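Local coordinates for uncharacterized protein gp49 (PDB 3PES) that is of unknown function, a small phage protein in which a three-stranded antiparallel sheet packs against a helix near the C-terminus, at residues C17-Y23 and G47-D53. Residues are numbered along the deposited sequence; the frame is centred on the assembly and turned at random.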
ATOM      1  N   CYS A  17       2.183  -9.170  11.823  1.00 15.00           N
ATOM      2  CA  CYS A  17       3.314  -9.021  10.925  1.00 15.34           C
ATOM      3  C   CYS A  17       3.658  -7.564  10.780  1.00 14.30           C
ATOM      4  O   CYS A  17       3.013  -6.702  11.370  1.00 15.14           O
ATOM      5  CB  CYS A  17       2.986  -9.581   9.552  1.00 15.98           C
ATOM      6  SG  CYS A  17       1.661  -8.689   8.688  1.00 18.29           S
ATOM      7  N   LEU A  18       4.687  -7.310   9.985  1.00 13.73           N
ATOM      8  CA  LEU A  18       5.047  -5.983   9.568  1.00 13.34           C
ATOM      9  C   LEU A  18       4.750  -5.883   8.081  1.00 12.63           C
ATOM     10  O   LEU A  18       5.037  -6.803   7.303  1.00 13.61           O
ATOM     11  CB  LEU A  18       6.529  -5.767   9.824  1.00 14.63           C
ATOM     12  CG  LEU A  18       7.129  -4.400  10.036  1.00 16.52           C
ATOM     13  CD1 LEU A  18       6.457  -3.674  11.183  1.00 16.51           C
ATOM     14  CD2 LEU A  18       8.589  -4.613  10.351  1.00 17.86           C
ATOM     15  N   ILE A  19       4.170  -4.765   7.682  1.00 11.21           N
ATOM     16  CA  ILE A  19       4.054  -4.438   6.261  1.00 10.49           C
ATOM     17  C   ILE A  19       5.138  -3.403   5.959  1.00 10.06           C
ATOM     18  O   ILE A  19       5.228  -2.368   6.620  1.00 10.91           O
ATOM     19  CB  ILE A  19       2.650  -3.879   5.910  1.00 10.40           C
ATOM     20  CG1 ILE A  19       1.550  -4.895   6.274  1.00 11.08           C
ATOM     21  CG2 ILE A  19       2.576  -3.464   4.423  1.00 11.66           C
ATOM     22  CD1 ILE A  19       1.652  -6.270   5.655  1.00 11.85           C
ATOM     23  N   VAL A  20       5.981  -3.700   4.976  1.00 10.80           N
ATOM     24  CA  VAL A  20       7.021  -2.776   4.565  1.00 11.38           C
ATOM     25  C   VAL A  20       6.654  -2.269   3.171  1.00 10.46           C
ATOM     26  O   VAL A  20       6.363  -3.054   2.255  1.00 11.28           O
ATOM     27  CB  VAL A  20       8.397  -3.476   4.583  1.00 12.36           C
ATOM     28  CG1 VAL A  20       9.466  -2.651   3.867  1.00 14.66           C
ATOM     29  CG2 VAL A  20       8.795  -3.738   6.018  1.00 13.57           C
ATOM     30  N   VAL A  21       6.619  -0.949   3.035  1.00 10.28           N
ATOM     31  CA  VAL A  21       6.321  -0.328   1.760  1.00 10.34           C
ATOM     32  C   VAL A  21       7.639  -0.043   1.047  1.00 10.92           C
ATOM     33  O   VAL A  21       8.492   0.677   1.577  1.00 11.70           O
ATOM     34  CB  VAL A  21       5.529   0.980   1.967  1.00 10.17           C
ATOM     35  CG1 VAL A  21       5.114   1.567   0.629  1.00 10.39           C
ATOM     36  CG2 VAL A  21       4.293   0.742   2.840  1.00 11.51           C
ATOM     37  N   THR A  22       7.801  -0.621  -0.146  1.00 11.90           N
ATOM     38  CA  THR A  22       9.071  -0.528  -0.882  1.00 12.88           C
ATOM     39  C   THR A  22       9.032   0.479  -2.026  1.00 12.19           C
ATOM     40  O   THR A  22      10.080   0.923  -2.504  1.00 13.32           O
ATOM     41  CB  THR A  22       9.513  -1.888  -1.438  1.00 14.08           C
ATOM     42  OG1 THR A  22       8.518  -2.373  -2.330  1.00 16.22           O
ATOM     43  CG2 THR A  22       9.723  -2.908  -0.314  1.00 16.68           C
ATOM     44  N   TYR A  23       7.831   0.794  -2.496  1.00 11.56           N
ATOM     45  CA  TYR A  23       7.647   1.818  -3.521  1.00 11.42           C
ATOM     46  C   TYR A  23       6.297   2.479  -3.282  1.00 10.72           C
ATOM     47  O   TYR A  23       5.327   1.784  -3.006  1.00 10.91           O
ATOM     48  CB  TYR A  23       7.734   1.224  -4.942  1.00 12.44           C
ATOM     49  CG  TYR A  23       7.632   2.327  -5.978  1.00 16.13           C
ATOM     50  CD1 TYR A  23       8.746   3.110  -6.299  1.00 19.94           C
ATOM     51  CD2 TYR A  23       6.417   2.651  -6.563  1.00 19.85           C
ATOM     52  CE1 TYR A  23       8.651   4.169  -7.206  1.00 20.14           C
ATOM     53  CE2 TYR A  23       6.314   3.702  -7.478  1.00 20.35           C
ATOM     54  CZ  TYR A  23       7.420   4.448  -7.779  1.00 20.95           C
ATOM     55  OH  TYR A  23       7.303   5.483  -8.672  1.00 23.12           O
ATOM     56  N   GLY A  47       1.459   1.371  -5.197  1.00 11.31           N
ATOM     57  CA  GLY A  47       2.871   1.101  -5.016  1.00 11.08           C
ATOM     58  C   GLY A  47       3.108  -0.355  -4.727  1.00 11.18           C
ATOM     59  O   GLY A  47       2.364  -1.214  -5.193  1.00 13.40           O
ATOM     60  N   GLU A  48       4.147  -0.634  -3.957  1.00 10.35           N
ATOM     61  CA  GLU A  48       4.562  -2.010  -3.704  1.00 10.55           C
ATOM     62  C   GLU A  48       4.848  -2.175  -2.230  1.00 10.06           C
ATOM     63  O   GLU A  48       5.489  -1.309  -1.614  1.00 11.42           O
ATOM     64  CB  GLU A  48       5.833  -2.352  -4.501  1.00 11.41           C
ATOM     65  CG  GLU A  48       6.336  -3.812  -4.369  1.00 13.98           C
ATOM     66  CD  GLU A  48       5.378  -4.874  -4.955  1.00 15.82           C
ATOM     67  OE1 GLU A  48       4.506  -4.544  -5.829  1.00 14.51           O
ATOM     68  OE2 GLU A  48       5.509  -6.065  -4.537  1.00 15.04           O
ATOM     69  N   TRP A  49       4.389  -3.290  -1.676  1.00  9.38           N
ATOM     70  CA  TRP A  49       4.602  -3.585  -0.271  1.00  9.27           C
ATOM     71  C   TRP A  49       4.882  -5.078  -0.110  1.00  9.97           C
ATOM     72  O   TRP A  49       4.587  -5.884  -1.005  1.00 10.15           O
ATOM     73  CB  TRP A  49       3.395  -3.168   0.589  1.00  9.58           C
ATOM     74  CG  TRP A  49       2.079  -3.735   0.145  1.00  9.81           C
ATOM     75  CD1 TRP A  49       1.184  -3.149  -0.711  1.00 11.14           C
ATOM     76  CD2 TRP A  49       1.504  -5.001   0.528  1.00 10.34           C
ATOM     77  NE1 TRP A  49       0.092  -3.966  -0.879  1.00 11.76           N
ATOM     78  CE2 TRP A  49       0.264  -5.111  -0.140  1.00 10.47           C
ATOM     79  CE3 TRP A  49       1.912  -6.047   1.366  1.00 10.86           C
ATOM     80  CZ2 TRP A  49      -0.571  -6.219   0.014  1.00 11.03           C
ATOM     81  CZ3 TRP A  49       1.074  -7.149   1.513  1.00 10.62           C
ATOM     82  CH2 TRP A  49      -0.151  -7.223   0.841  1.00 10.49           C
ATOM     83  N   GLU A  50       5.454  -5.440   1.037  1.00 10.68           N
ATOM     84  CA  GLU A  50       5.772  -6.833   1.339  1.00 11.54           C
ATOM     85  C   GLU A  50       5.415  -7.160   2.769  1.00 11.66           C
ATOM     86  O   GLU A  50       5.482  -6.300   3.644  1.00 12.08           O
ATOM     87  CB  GLU A  50       7.265  -7.084   1.160  1.00 13.46           C
ATOM     88  CG  GLU A  50       7.730  -6.936  -0.250  1.00 16.14           C
ATOM     89  CD  GLU A  50       9.202  -7.207  -0.412  1.00 19.89           C
ATOM     90  OE1 GLU A  50       9.857  -7.611   0.572  1.00 21.28           O
ATOM     91  OE2 GLU A  50       9.699  -7.032  -1.545  1.00 24.64           O
ATOM     92  N   VAL A  51       5.079  -8.424   3.010  1.00 11.50           N
ATOM     93  CA  VAL A  51       4.912  -8.912   4.370  1.00 12.62           C
ATOM     94  C   VAL A  51       6.281  -9.291   4.937  1.00 12.73           C
ATOM     95  O   VAL A  51       7.070  -9.968   4.258  1.00 14.85           O
ATOM     96  CB  VAL A  51       3.917 -10.093   4.450  1.00 13.35           C
ATOM     97  CG1 VAL A  51       3.559 -10.354   5.907  1.00 15.56           C
ATOM     98  CG2 VAL A  51       2.656  -9.832   3.642  1.00 16.43           C
ATOM     99  N   ARG A  52       6.553  -8.870   6.166  1.00 12.37           N
ATOM    100  CA  ARG A  52       7.812  -9.176   6.857  1.00 12.01           C
ATOM    101  C   ARG A  52       7.495  -9.621   8.275  1.00 12.10           C
ATOM    102  O   ARG A  52       6.405  -9.368   8.782  1.00 12.18           O
ATOM    103  CB  ARG A  52       8.723  -7.942   6.899  1.00 12.34           C
ATOM    104  CG  ARG A  52       9.028  -7.337   5.538  1.00 13.46           C
ATOM    105  CD  ARG A  52      10.021  -8.143   4.737  1.00 15.65           C
ATOM    106  NE  ARG A  52      10.375  -7.463   3.498  1.00 17.14           N
ATOM    107  CZ  ARG A  52      11.207  -6.427   3.408  1.00 18.22           C
ATOM    108  NH1 ARG A  52      11.814  -5.934   4.479  1.00 18.41           N
ATOM    109  NH2 ARG A  52      11.439  -5.887   2.225  1.00 19.23           N
ATOM    110  N   ASP A  53       8.452 -10.270   8.934  1.00 12.11           N
ATOM    111  CA  ASP A  53       8.330 -10.462  10.387  1.00 12.90           C
ATOM    112  C   ASP A  53       8.648  -9.158  11.118  1.00 12.95           C
ATOM    113  O   ASP A  53       8.983  -8.152  10.487  1.00 13.24           O
ATOM    114  CB  ASP A  53       9.151 -11.660  10.913  1.00 13.31           C
ATOM    115  CG  ASP A  53      10.659 -11.419  10.923  1.00 14.63           C
ATOM    116  OD1 ASP A  53      11.136 -10.279  10.746  1.00 14.24           O
ATOM    117  OD2 ASP A  53      11.374 -12.414  11.148  1.00 17.58           O
TER
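Leu18 with Arg52 and Val20 with Glu50 form hydrogen-bonded antiparallel pairs, the axes of segments 17-23 and 47-52 making an angle of 149° between their N-to-C directions, until a bulge shifts the register by one residue. There Glu48 O accepts from both Thr22 N, at 2.8 Å, and Tyr23 N, at 3.3 Å, the two donors arriving from the same face of its carbonyl plane; Glu48 N returns a bond to Tyr23 O. Within the bulge, Thr22 OG1 lies 3.3 Å from Glu48 CG, the two side chains running alongside each other.

On the face with Leu18, Val20 and Glu50, the Arg52 chain turns at CG (chi2 -75°), laying its guanidinium over Val20: Val20 CB stands above the centre of the group, and Val20 CG2 meets Arg52 CG at 3.6 Å. Arg52 NE and NH2 both bond to Glu50 OE1 in a side-on salt bridge, NH2 at 2.9 Å, while NH1 reaches Gly56 O; together these bonds probably restrict rotation of the guanidinium plane.

The face bearing Ile19, Val21, Trp49 and Val51 is largely apolar. Ile19 CG2 touches Trp49 CB at 3.9 Å, and Cys17 SG meets Val51 CG1. Helix 68-82 packs here through Val78 and Ile74, and Asp75 OD1 accepts a hydrogen bond from Trp49 NE1. This is antiparallel pairing of a central strand with an outer one, interrupted by a classic beta bulge, in a helix-backed three-stranded sheet.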